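Local coordinates for protein putative oxidoreductase (Salmonella enterica subsp. enterica serovar Typhimurium, PDB 3NX4) that binds NADP and is probably an NADPH-dependent acryloyl-CoA reductase of the medium-chain dehydrogenase/reductase family, at residues A[15-20]-A[298-303]; A[40-45]-A[90-95]; A[62-67]-A[124-129]; A[117-122]-A[318-323]. One frame throughout, in Å; residues are numbered along the deposited sequence.

Contact 1. Residues A[15-20]-A[298-303]; sequences ASVQHL and ITLADA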
# COMPACT_ATOMS: atom_id res chain seq x y z
N ALA A 15 -21.51 -17.60 -26.34
CA ALA A 15 -22.19 -16.32 -26.28
C ALA A 15 -22.98 -16.03 -27.53
O ALA A 15 -22.46 -16.11 -28.63
CB ALA A 15 -21.18 -15.21 -26.04
N SER A 16 -24.25 -15.68 -27.36
CA SER A 16 -25.10 -15.35 -28.48
C SER A 16 -26.16 -14.37 -28.08
O SER A 16 -26.61 -14.38 -26.95
CB SER A 16 -25.79 -16.61 -28.97
OG SER A 16 -26.66 -17.09 -27.96
N VAL A 17 -26.59 -13.53 -29.01
CA VAL A 17 -27.68 -12.64 -28.72
C VAL A 17 -28.98 -13.42 -28.89
O VAL A 17 -29.16 -14.13 -29.88
CB VAL A 17 -27.67 -11.40 -29.60
CG1 VAL A 17 -28.89 -10.56 -29.34
CG2 VAL A 17 -26.41 -10.60 -29.37
N GLN A 18 -29.86 -13.30 -27.91
CA GLN A 18 -31.12 -14.02 -27.90
C GLN A 18 -32.27 -13.13 -27.51
O GLN A 18 -32.09 -12.03 -27.00
CB GLN A 18 -31.06 -15.19 -26.92
CG GLN A 18 -30.10 -16.29 -27.30
CD GLN A 18 -30.20 -17.47 -26.37
OE1 GLN A 18 -31.24 -17.71 -25.78
NE2 GLN A 18 -29.12 -18.23 -26.26
N HIS A 19 -33.47 -13.61 -27.78
CA HIS A 19 -34.68 -12.94 -27.40
C HIS A 19 -35.24 -13.69 -26.21
O HIS A 19 -35.18 -14.92 -26.16
CB HIS A 19 -35.69 -12.92 -28.53
CG HIS A 19 -35.46 -11.82 -29.51
ND1 HIS A 19 -36.26 -10.70 -29.55
CD2 HIS A 19 -34.52 -11.64 -30.46
CE1 HIS A 19 -35.83 -9.89 -30.50
NE2 HIS A 19 -34.77 -10.44 -31.06
N LEU A 20 -35.73 -12.95 -25.23
CA LEU A 20 -36.29 -13.56 -24.04
C LEU A 20 -37.40 -12.70 -23.49
O LEU A 20 -37.55 -11.55 -23.89
CB LEU A 20 -35.23 -13.81 -22.98
CG LEU A 20 -34.44 -12.62 -22.47
CD1 LEU A 20 -33.71 -13.00 -21.20
CD2 LEU A 20 -33.47 -12.19 -23.53
N ILE A 298 -20.20 0.09 -30.67
CA ILE A 298 -20.57 -1.13 -31.36
C ILE A 298 -22.00 -1.48 -31.00
O ILE A 298 -22.60 -0.85 -30.13
CB ILE A 298 -19.67 -2.31 -30.95
CG1 ILE A 298 -19.92 -2.69 -29.49
CG2 ILE A 298 -18.20 -1.94 -31.16
CD1 ILE A 298 -19.18 -3.94 -29.06
N THR A 299 -22.55 -2.49 -31.66
CA THR A 299 -23.88 -2.97 -31.31
C THR A 299 -23.75 -4.22 -30.45
O THR A 299 -22.66 -4.77 -30.30
CB THR A 299 -24.70 -3.33 -32.55
OG1 THR A 299 -24.09 -4.45 -33.20
CG2 THR A 299 -24.73 -2.14 -33.51
N LEU A 300 -24.86 -4.66 -29.88
CA LEU A 300 -24.85 -5.80 -28.98
C LEU A 300 -24.32 -7.04 -29.69
O LEU A 300 -23.58 -7.84 -29.11
CB LEU A 300 -26.25 -6.05 -28.42
CG LEU A 300 -26.39 -7.03 -27.25
CD1 LEU A 300 -25.56 -6.59 -26.07
CD2 LEU A 300 -27.86 -7.19 -26.85
N ALA A 301 -24.70 -7.21 -30.95
CA ALA A 301 -24.29 -8.38 -31.72
C ALA A 301 -22.77 -8.47 -31.89
O ALA A 301 -22.22 -9.55 -32.08
CB ALA A 301 -24.99 -8.40 -33.07
N ASP A 302 -22.10 -7.32 -31.83
CA ASP A 302 -20.64 -7.26 -31.99
C ASP A 302 -19.90 -7.60 -30.70
O ASP A 302 -18.68 -7.76 -30.71
CB ASP A 302 -20.21 -5.85 -32.40
CG ASP A 302 -20.66 -5.47 -33.79
OD1 ASP A 302 -20.51 -6.30 -34.72
OD2 ASP A 302 -21.14 -4.33 -33.96
N ALA A 303 -20.62 -7.69 -29.58
CA ALA A 303 -19.97 -7.86 -28.28
C ALA A 303 -18.99 -9.04 -28.21
O ALA A 303 -17.88 -8.89 -27.71
CB ALA A 303 -21.00 -7.94 -27.15
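Val17 meets Leu300 and Ala301 through a single methyl, CG2. The contact across the two segments is purely apolar. CG2 lies 3.9 Å from CA of Ala301, and the same Val17 CG2 is 4.2 Å from CG of Leu300. The branch is set by chi1 of 175°, which puts CG1 anti to the backbone N and turns CG2 to the side facing 298-303. Leu300 is buried, while Ala301 is exposed. The patch is small, about 106 Å² in all.

None of the polar bonds joins the two segments. NE2 of Gln18 donates to OG of Ser16 at 3.2 Å, almost in the plane of the amide, and has a weak bond to Glu7. In the other segment, OD2 of Asp302 accepts from N of Thr299 at 3.3 Å. The backbone N of Asp302 returns a bond to O of Thr299 at 3.0 Å, so the turn at 299-302 is held by a backbone and a side-chain bond.

Strand 13-19 pairs antiparallel with strand 2-8 as a two-stranded hairpin. Val17 also touches Gln2 there. Leu300 reaches on to Leu98 and Ile323. The contact thus sets the N-terminal hairpin against the turn between strand 295-299 and helix 303-311, beside strand 318-322.

Contact 2. Residues A[40-45]-A[90-95]; sequences NYKDAL and VGENHW. With NAP (NADP nicotinamide-adenine-dinucleotide phosphate), chain C.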
# COMPACT_ATOMS: atom_id res chain seq x y z
N ASN A 40 -15.85 -4.05 -20.54
CA ASN A 40 -14.64 -3.93 -19.74
C ASN A 40 -13.83 -5.21 -19.86
O ASN A 40 -14.32 -6.22 -20.36
CB ASN A 40 -15.00 -3.70 -18.27
CG ASN A 40 -15.76 -2.41 -18.06
OD1 ASN A 40 -15.16 -1.35 -17.87
ND2 ASN A 40 -17.10 -2.49 -18.10
N TYR A 41 -12.60 -5.17 -19.38
CA TYR A 41 -11.76 -6.36 -19.36
C TYR A 41 -12.51 -7.51 -18.68
O TYR A 41 -12.50 -8.64 -19.16
CB TYR A 41 -10.43 -6.08 -18.65
CG TYR A 41 -9.42 -7.19 -18.79
CD1 TYR A 41 -9.21 -8.10 -17.77
CD2 TYR A 41 -8.68 -7.33 -19.96
CE1 TYR A 41 -8.29 -9.12 -17.89
CE2 TYR A 41 -7.75 -8.35 -20.10
CZ TYR A 41 -7.56 -9.24 -19.06
OH TYR A 41 -6.64 -10.26 -19.20
N LYS A 42 -13.17 -7.21 -17.57
CA LYS A 42 -13.88 -8.26 -16.84
C LYS A 42 -15.03 -8.84 -17.68
O LYS A 42 -15.26 -10.04 -17.66
CB LYS A 42 -14.39 -7.76 -15.48
CG LYS A 42 -14.67 -8.91 -14.51
CD LYS A 42 -15.56 -8.51 -13.35
CE LYS A 42 -14.91 -7.49 -12.47
NZ LYS A 42 -15.71 -7.26 -11.22
N ASP A 43 -15.74 -7.98 -18.41
CA ASP A 43 -16.79 -8.44 -19.32
C ASP A 43 -16.21 -9.34 -20.41
O ASP A 43 -16.82 -10.33 -20.81
CB ASP A 43 -17.51 -7.26 -19.99
CG ASP A 43 -18.22 -6.36 -19.01
OD1 ASP A 43 -18.96 -6.87 -18.14
OD2 ASP A 43 -18.05 -5.12 -19.12
N ALA A 44 -15.02 -8.98 -20.91
CA ALA A 44 -14.38 -9.76 -21.96
C ALA A 44 -13.98 -11.15 -21.44
O ALA A 44 -14.14 -12.15 -22.14
CB ALA A 44 -13.17 -9.01 -22.55
N LEU A 45 -13.46 -11.20 -20.22
CA LEU A 45 -13.17 -12.48 -19.56
C LEU A 45 -14.44 -13.34 -19.44
O LEU A 45 -14.42 -14.53 -19.76
CB LEU A 45 -12.58 -12.25 -18.18
CG LEU A 45 -11.14 -11.76 -18.11
CD1 LEU A 45 -10.77 -11.40 -16.68
CD2 LEU A 45 -10.21 -12.82 -18.67
N VAL A 90 -23.19 -7.09 -10.49
CA VAL A 90 -24.01 -7.15 -11.68
C VAL A 90 -23.08 -7.60 -12.80
O VAL A 90 -21.95 -7.13 -12.90
CB VAL A 90 -24.63 -5.80 -12.02
CG1 VAL A 90 -25.36 -5.86 -13.33
CG2 VAL A 90 -25.55 -5.34 -10.91
N GLY A 91 -23.55 -8.51 -13.63
CA GLY A 91 -22.76 -9.03 -14.72
C GLY A 91 -21.84 -10.15 -14.27
O GLY A 91 -21.11 -10.71 -15.08
N GLU A 92 -21.84 -10.44 -12.98
CA GLU A 92 -21.02 -11.53 -12.43
C GLU A 92 -21.86 -12.60 -11.72
O GLU A 92 -21.67 -13.79 -11.94
CB GLU A 92 -20.01 -11.01 -11.41
CG GLU A 92 -19.01 -10.02 -11.95
CD GLU A 92 -18.09 -9.50 -10.87
OE1 GLU A 92 -18.28 -8.35 -10.44
OE2 GLU A 92 -17.20 -10.25 -10.44
N ASN A 93 -22.79 -12.15 -10.89
CA ASN A 93 -23.71 -13.03 -10.19
C ASN A 93 -25.16 -12.58 -10.37
O ASN A 93 -26.08 -13.22 -9.86
CB ASN A 93 -23.36 -13.16 -8.71
CG ASN A 93 -23.23 -11.82 -8.01
OD1 ASN A 93 -24.06 -10.93 -8.20
ND2 ASN A 93 -22.20 -11.68 -7.19
N HIS A 94 -25.35 -11.48 -11.07
CA HIS A 94 -26.69 -10.96 -11.33
C HIS A 94 -26.82 -10.56 -12.79
O HIS A 94 -25.95 -9.89 -13.33
CB HIS A 94 -26.93 -9.75 -10.42
CG HIS A 94 -28.33 -9.22 -10.47
ND1 HIS A 94 -29.29 -9.58 -9.55
CD2 HIS A 94 -28.92 -8.34 -11.30
CE1 HIS A 94 -30.41 -8.96 -9.82
NE2 HIS A 94 -30.22 -8.20 -10.88
N TRP A 95 -27.91 -10.97 -13.44
CA TRP A 95 -28.10 -10.60 -14.84
C TRP A 95 -27.85 -9.12 -15.06
O TRP A 95 -28.37 -8.27 -14.32
CB TRP A 95 -29.50 -11.00 -15.33
CG TRP A 95 -29.61 -12.46 -15.65
CD1 TRP A 95 -28.74 -13.45 -15.29
CD2 TRP A 95 -30.65 -13.09 -16.41
NE1 TRP A 95 -29.18 -14.66 -15.78
CE2 TRP A 95 -30.35 -14.47 -16.47
CE3 TRP A 95 -31.81 -12.63 -17.04
CZ2 TRP A 95 -31.16 -15.38 -17.14
CZ3 TRP A 95 -32.61 -13.53 -17.71
CH2 TRP A 95 -32.28 -14.89 -17.75
PA NAP C . -7.89 -3.12 -21.09
O1A NAP C . -8.65 -2.08 -21.80
O2A NAP C . -7.77 -4.44 -21.73
O5B NAP C . -6.45 -2.56 -20.67
C5B NAP C . -5.46 -3.47 -20.27
C4B NAP C . -4.17 -2.95 -20.89
O4B NAP C . -3.09 -3.68 -20.36
C3B NAP C . -4.12 -3.14 -22.40
O3B NAP C . -4.60 -1.99 -23.07
C2B NAP C . -2.64 -3.35 -22.67
O2B NAP C . -2.07 -2.07 -22.84
C1B NAP C . -2.12 -3.91 -21.37
N9A NAP C . -1.91 -5.36 -21.44
C8A NAP C . -2.76 -6.31 -21.95
N7A NAP C . -2.19 -7.53 -21.79
C5A NAP C . -1.00 -7.37 -21.18
C6A NAP C . -0.01 -8.26 -20.78
N6A NAP C . -0.15 -9.57 -20.99
N1A NAP C . 1.12 -7.79 -20.17
C2A NAP C . 1.28 -6.44 -19.94
N3A NAP C . 0.30 -5.55 -20.34
C4A NAP C . -0.81 -6.01 -20.95
O3 NAP C . -8.56 -3.38 -19.64
PN NAP C . -9.33 -2.36 -18.67
O1N NAP C . -10.79 -2.50 -18.83
O2N NAP C . -8.71 -1.03 -18.87
O5D NAP C . -8.87 -2.98 -17.26
C5D NAP C . -7.50 -2.97 -16.93
C4D NAP C . -7.25 -3.91 -15.77
O4D NAP C . -7.92 -3.41 -14.63
C3D NAP C . -7.83 -5.29 -16.02
O3D NAP C . -6.98 -6.26 -15.45
C2D NAP C . -9.15 -5.28 -15.29
O2D NAP C . -9.51 -6.56 -14.84
C1D NAP C . -8.81 -4.37 -14.12
N1N NAP C . -9.96 -3.69 -13.53
C2N NAP C . -10.25 -3.94 -12.22
C3N NAP C . -11.31 -3.31 -11.58
C7N NAP C . -11.25 -3.22 -10.08
O7N NAP C . -12.43 -3.24 -9.32
N7N NAP C . -10.06 -3.13 -9.50
C4N NAP C . -12.09 -2.41 -12.30
C5N NAP C . -11.79 -2.16 -13.64
C6N NAP C . -10.71 -2.80 -14.24
P2B NAP C . -0.85 -1.84 -23.88
O1X NAP C . -0.72 -0.36 -24.08
O2X NAP C . 0.43 -2.39 -23.29
O3X NAP C . -1.19 -2.54 -25.17
O HOH W 1 -19.77 -9.44 -17.51
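Lys42 and Glu92 form the direct contact, a salt bridge with NZ of Lys42 2.9 Å from OE1 of Glu92. As a hydrogen bond it is weak. The two side chains cross at about a right angle, and CD of Lys42 lies 3.7 Å from CD of Glu92. Lys42 runs out from the helix and bends at chi3 (-64°), which turns its ammonium toward the carboxylate. This part lies at the surface, and both residues are partly exposed.

On the buried side the segments meet through water. Within 40-45, OD2 of Asp43 accepts from N of Asn40 at 2.8 Å and from ND2 of Asn40 at 3.0 Å. These bonds fix the Asp43 carboxylate. The crossing to 90-95 is made by a water that donates to OD1 of Asp43 and to O of Gly91. OD1 accepts from N of Ile63 as well.

At the start of the helix, N of Tyr41 donates to O1N of the NADP diphosphate at 3.3 Å. The Tyr41 ring lies beside the nicotinamide ribose, with CD1 of Tyr41 3.3 Å from O2D of NADP. A helix start facing the diphosphate, with a tyrosine beside the ribose, places the contact at the cofactor cleft. Here the GroES-like domain of a medium-chain dehydrogenase/reductase faces its Rossmann domain.

Contact 3. Residues A[62-67]-A[124-129]; sequences GIDFAG and IGTAGF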
# COMPACT_ATOMS: atom_id res chain seq x y z
N GLY A 62 -22.21 -8.10 -18.45
CA GLY A 62 -22.23 -6.66 -18.54
C GLY A 62 -22.31 -6.04 -17.15
O GLY A 62 -23.37 -6.03 -16.53
N ILE A 63 -21.18 -5.53 -16.67
CA ILE A 63 -21.10 -4.99 -15.32
C ILE A 63 -21.55 -3.54 -15.27
O ILE A 63 -21.66 -2.96 -14.19
CB ILE A 63 -19.67 -5.14 -14.73
CG1 ILE A 63 -18.66 -4.30 -15.53
CG2 ILE A 63 -19.24 -6.60 -14.72
CD1 ILE A 63 -17.21 -4.49 -15.07
N ASP A 64 -21.82 -2.95 -16.44
CA ASP A 64 -22.26 -1.56 -16.51
C ASP A 64 -23.56 -1.45 -17.31
O ASP A 64 -23.82 -2.27 -18.19
CB ASP A 64 -21.23 -0.70 -17.26
CG ASP A 64 -19.83 -0.79 -16.68
OD1 ASP A 64 -19.69 -1.09 -15.48
OD2 ASP A 64 -18.88 -0.53 -17.45
N PHE A 65 -24.34 -0.42 -17.02
CA PHE A 65 -25.40 -0.00 -17.93
C PHE A 65 -25.86 1.41 -17.61
O PHE A 65 -25.63 1.91 -16.51
CB PHE A 65 -26.57 -1.00 -17.98
CG PHE A 65 -27.40 -1.06 -16.70
CD1 PHE A 65 -28.21 -0.00 -16.33
CD2 PHE A 65 -27.37 -2.19 -15.89
CE1 PHE A 65 -28.98 -0.07 -15.15
CE2 PHE A 65 -28.13 -2.26 -14.73
CZ PHE A 65 -28.94 -1.19 -14.36
N ALA A 66 -26.49 2.05 -18.58
CA ALA A 66 -27.16 3.32 -18.35
C ALA A 66 -28.50 3.29 -19.09
O ALA A 66 -28.57 2.82 -20.22
CB ALA A 66 -26.32 4.47 -18.83
N GLY A 67 -29.55 3.79 -18.45
CA GLY A 67 -30.85 3.79 -19.09
C GLY A 67 -31.87 4.56 -18.30
O GLY A 67 -31.52 5.36 -17.42
N ILE A 124 -17.38 6.15 -20.03
CA ILE A 124 -16.64 6.03 -18.78
C ILE A 124 -16.70 4.60 -18.25
O ILE A 124 -15.68 3.91 -18.18
CB ILE A 124 -17.16 7.02 -17.73
CG1 ILE A 124 -16.92 8.46 -18.20
CG2 ILE A 124 -16.48 6.78 -16.36
CD1 ILE A 124 -17.70 9.49 -17.40
N GLY A 125 -17.91 4.16 -17.89
CA GLY A 125 -18.11 2.79 -17.44
C GLY A 125 -17.28 2.43 -16.21
O GLY A 125 -16.77 3.30 -15.52
N THR A 126 -17.15 1.13 -15.95
CA THR A 126 -16.32 0.67 -14.84
C THR A 126 -14.86 1.11 -15.00
O THR A 126 -14.21 1.47 -14.03
CB THR A 126 -16.41 -0.86 -14.68
OG1 THR A 126 -17.66 -1.19 -14.08
CG2 THR A 126 -15.30 -1.37 -13.76
N ALA A 127 -14.34 1.08 -16.22
CA ALA A 127 -12.93 1.41 -16.46
C ALA A 127 -12.63 2.83 -16.00
O ALA A 127 -11.68 3.06 -15.26
CB ALA A 127 -12.58 1.26 -17.97
N GLY A 128 -13.44 3.78 -16.46
CA GLY A 128 -13.22 5.18 -16.14
C GLY A 128 -13.53 5.51 -14.68
O GLY A 128 -12.84 6.31 -14.05
N PHE A 129 -14.57 4.89 -14.13
CA PHE A 129 -14.89 5.04 -12.72
C PHE A 129 -13.71 4.57 -11.87
O PHE A 129 -13.29 5.25 -10.93
CB PHE A 129 -16.17 4.24 -12.42
CG PHE A 129 -16.54 4.17 -10.96
CD1 PHE A 129 -17.19 5.23 -10.33
CD2 PHE A 129 -16.30 3.01 -10.24
CE1 PHE A 129 -17.55 5.15 -8.99
CE2 PHE A 129 -16.68 2.91 -8.89
CZ PHE A 129 -17.29 3.99 -8.27
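Asp64 reaches Thr126 with both carboxylate oxygens. OD2 of Asp64 accepts from N of Thr126 at 2.8 Å, with the donor 41° above the carboxylate plane. OG1 of Thr126 donates to OD1 of Asp64 at a very short 2.5 Å, so the exact value is doubtful. Both Thr126 groups face the acid because chi1 of -75° sets OG1 beside the backbone N. Gly125 fits close by, its CA 3.4 Å from OD2 of Asp64. Its phi is positive, which favours glycine. Ile63 borders the polar pair, with CD1 of Ile63 3.7 Å from CB of Thr126.

The contact joins strand 64-72 of the GroES-like domain to helix 118-140, which leads into the Rossmann domain. The helix is kinked here. The N atoms of Thr126 and Ala127 lack a bond to the preceding turn, and Asp64 takes up the first of them.

Farther out, Ser38 and Asn40 hold the acid from behind. OD2 of this buried carboxylate therefore accepts from three donors: Thr126 N, Ser38 OG and Asn40 ND2. Asn40 OD1 receives a weak bond from N of Ala127. Thr126 lines the NADP pocket and touches both the cofactor and Ser267.

Contact 4. Residues A[117-122]-A[318-323]; sequences SSRNAM and RTLVKI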
# COMPACT_ATOMS: atom_id res chain seq x y z
N SER A 117 -24.12 12.89 -19.95
CA SER A 117 -25.08 12.20 -20.81
C SER A 117 -25.05 10.71 -20.51
O SER A 117 -24.06 10.18 -20.05
CB SER A 117 -24.78 12.45 -22.29
OG SER A 117 -23.69 11.64 -22.73
N SER A 118 -26.16 10.04 -20.77
CA SER A 118 -26.25 8.60 -20.60
C SER A 118 -25.17 7.89 -21.43
O SER A 118 -24.52 6.94 -20.97
CB SER A 118 -27.66 8.12 -20.99
OG SER A 118 -27.84 6.74 -20.77
N ARG A 119 -24.96 8.36 -22.66
CA ARG A 119 -23.95 7.78 -23.54
C ARG A 119 -22.53 7.95 -22.97
O ARG A 119 -21.73 7.01 -22.96
CB ARG A 119 -24.04 8.37 -24.97
CG ARG A 119 -23.07 7.74 -25.98
CD ARG A 119 -23.22 8.37 -27.37
NE ARG A 119 -22.43 7.66 -28.37
CZ ARG A 119 -21.17 7.97 -28.71
NH1 ARG A 119 -20.56 9.00 -28.14
NH2 ARG A 119 -20.54 7.27 -29.64
N ASN A 120 -22.24 9.15 -22.49
CA ASN A 120 -20.92 9.40 -21.91
C ASN A 120 -20.66 8.65 -20.61
O ASN A 120 -19.52 8.32 -20.31
CB ASN A 120 -20.68 10.90 -21.74
CG ASN A 120 -20.39 11.58 -23.07
OD1 ASN A 120 -20.08 10.92 -24.06
ND2 ASN A 120 -20.48 12.91 -23.10
N ALA A 121 -21.73 8.38 -19.86
CA ALA A 121 -21.63 7.64 -18.61
C ALA A 121 -21.05 6.26 -18.87
O ALA A 121 -20.33 5.70 -18.04
CB ALA A 121 -23.01 7.53 -17.93
N MSE A 122 -21.37 5.71 -20.04
CA MSE A 122 -20.93 4.36 -20.39
C MSE A 122 -19.59 4.35 -21.14
O MSE A 122 -18.85 3.37 -21.07
CB MSE A 122 -22.02 3.62 -21.19
CG MSE A 122 -23.22 3.22 -20.32
SE MSE A 122 -22.64 1.98 -18.94
CE MSE A 122 -22.62 3.20 -17.40
N ARG A 318 -11.98 2.77 -25.08
CA ARG A 318 -13.16 2.21 -24.43
C ARG A 318 -14.17 1.67 -25.45
O ARG A 318 -14.41 2.29 -26.49
CB ARG A 318 -13.81 3.29 -23.57
CG ARG A 318 -12.98 3.68 -22.34
CD ARG A 318 -13.17 2.68 -21.21
NE ARG A 318 -14.59 2.59 -20.85
CZ ARG A 318 -15.26 1.45 -20.74
NH1 ARG A 318 -14.65 0.29 -20.93
NH2 ARG A 318 -16.55 1.47 -20.43
N THR A 319 -14.74 0.51 -25.16
CA THR A 319 -15.74 -0.08 -26.05
C THR A 319 -17.14 0.22 -25.52
O THR A 319 -17.52 -0.26 -24.45
CB THR A 319 -15.56 -1.60 -26.19
OG1 THR A 319 -14.27 -1.88 -26.74
CG2 THR A 319 -16.62 -2.19 -27.12
N LEU A 320 -17.88 1.00 -26.29
CA LEU A 320 -19.22 1.45 -25.94
C LEU A 320 -20.26 0.62 -26.69
O LEU A 320 -20.15 0.43 -27.91
CB LEU A 320 -19.38 2.93 -26.29
CG LEU A 320 -20.80 3.51 -26.21
CD1 LEU A 320 -21.25 3.65 -24.74
CD2 LEU A 320 -20.89 4.84 -26.94
N VAL A 321 -21.26 0.13 -25.98
CA VAL A 321 -22.27 -0.72 -26.60
C VAL A 321 -23.62 -0.02 -26.67
O VAL A 321 -24.20 0.32 -25.66
CB VAL A 321 -22.39 -2.07 -25.87
CG1 VAL A 321 -23.41 -2.96 -26.57
CG2 VAL A 321 -21.02 -2.77 -25.82
N LYS A 322 -24.09 0.23 -27.89
CA LYS A 322 -25.39 0.85 -28.06
C LYS A 322 -26.44 -0.25 -27.96
O LYS A 322 -26.42 -1.20 -28.74
CB LYS A 322 -25.48 1.55 -29.43
CG LYS A 322 -26.81 2.28 -29.66
CD LYS A 322 -26.80 3.01 -30.99
CE LYS A 322 -28.09 3.78 -31.22
NZ LYS A 322 -28.35 4.78 -30.15
N ILE A 323 -27.33 -0.12 -26.99
CA ILE A 323 -28.33 -1.14 -26.73
C ILE A 323 -29.67 -0.69 -27.30
O ILE A 323 -30.38 -1.47 -27.92
CB ILE A 323 -28.48 -1.42 -25.23
CG1 ILE A 323 -27.18 -2.01 -24.65
CG2 ILE A 323 -29.66 -2.35 -24.98
CD1 ILE A 323 -26.90 -3.42 -25.12
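Leu320 points from the strand into helix 118-122 and splits its two methyls between two partners. CD2 of Leu320 lies over one face of the Arg119 guanidinium, 3.3 Å above its plane and offset toward the rim, with NE of Arg119 the closest atom at 3.5 Å. The two side chains cross at about a right angle. Arg119 is extended from CG to NE, so its flat end passes over the methyl, while NH2 goes on to a salt bridge with Glu297 on the neighbouring strand. CD1 of Leu320 turns to the backbone side of the helix and packs on CB of Met122 at 3.6 Å. Met122 is a selenomethionine. Its chain bends at chi2 and chi3, and its end leads away from the strand toward Asp64 and Ala66.

At the start of the strand, Arg318 folds back through bends at chi2 and chi3. This brings NH2 of Arg318 to O of Met122, 3.1 Å away. The carbonyl is met nearly end-on, at a C=O...N angle of 164°, but the N-H...O angle is only 136°. NE of Arg318 takes O of Ile123. In a regular helix these two carbonyls would bond to N of Thr126 and Ala127. Arg318 satisfies them where the helix kinks. NH2 also bonds OG of Ser38.

Ser117 caps the helix, its OG accepting from N of Asn120 at 2.9 Å. The axes of 118-122 and 318-322 come within 8.9 Å, with 140° between their directions. This packing fits the medium-chain dehydrogenase/reductase fold, in which the C-terminal strand returns to the GroES-like domain and packs against the helix leading to the Rossmann domain, here close to NADP.

Overall arrangement
Contacts 3 and 4 are nearest, with centres about 8 Å apart. They share helix 118-140, and both reach the mixed seven-stranded sheet. The centre of contact 2 lies about 11 Å from that of contact 3, and the two meet through Asn40 and Asp43. The centre of contact 1 lies about 15 to 17 Å from those of the others. It joins contact 4 through the parallel strands 295-299 and 318-322, and touches contact 2 where Leu20 packs on Trp95. Along the chain, contacts 2 and 3 are nested inside contact 1; contact 3 crosses both 2 and 4, and 1 crosses 4. The contacts thus tie early and late parts of the chain together around the GroES-like domain, as in related medium-chain dehydrogenases/reductases.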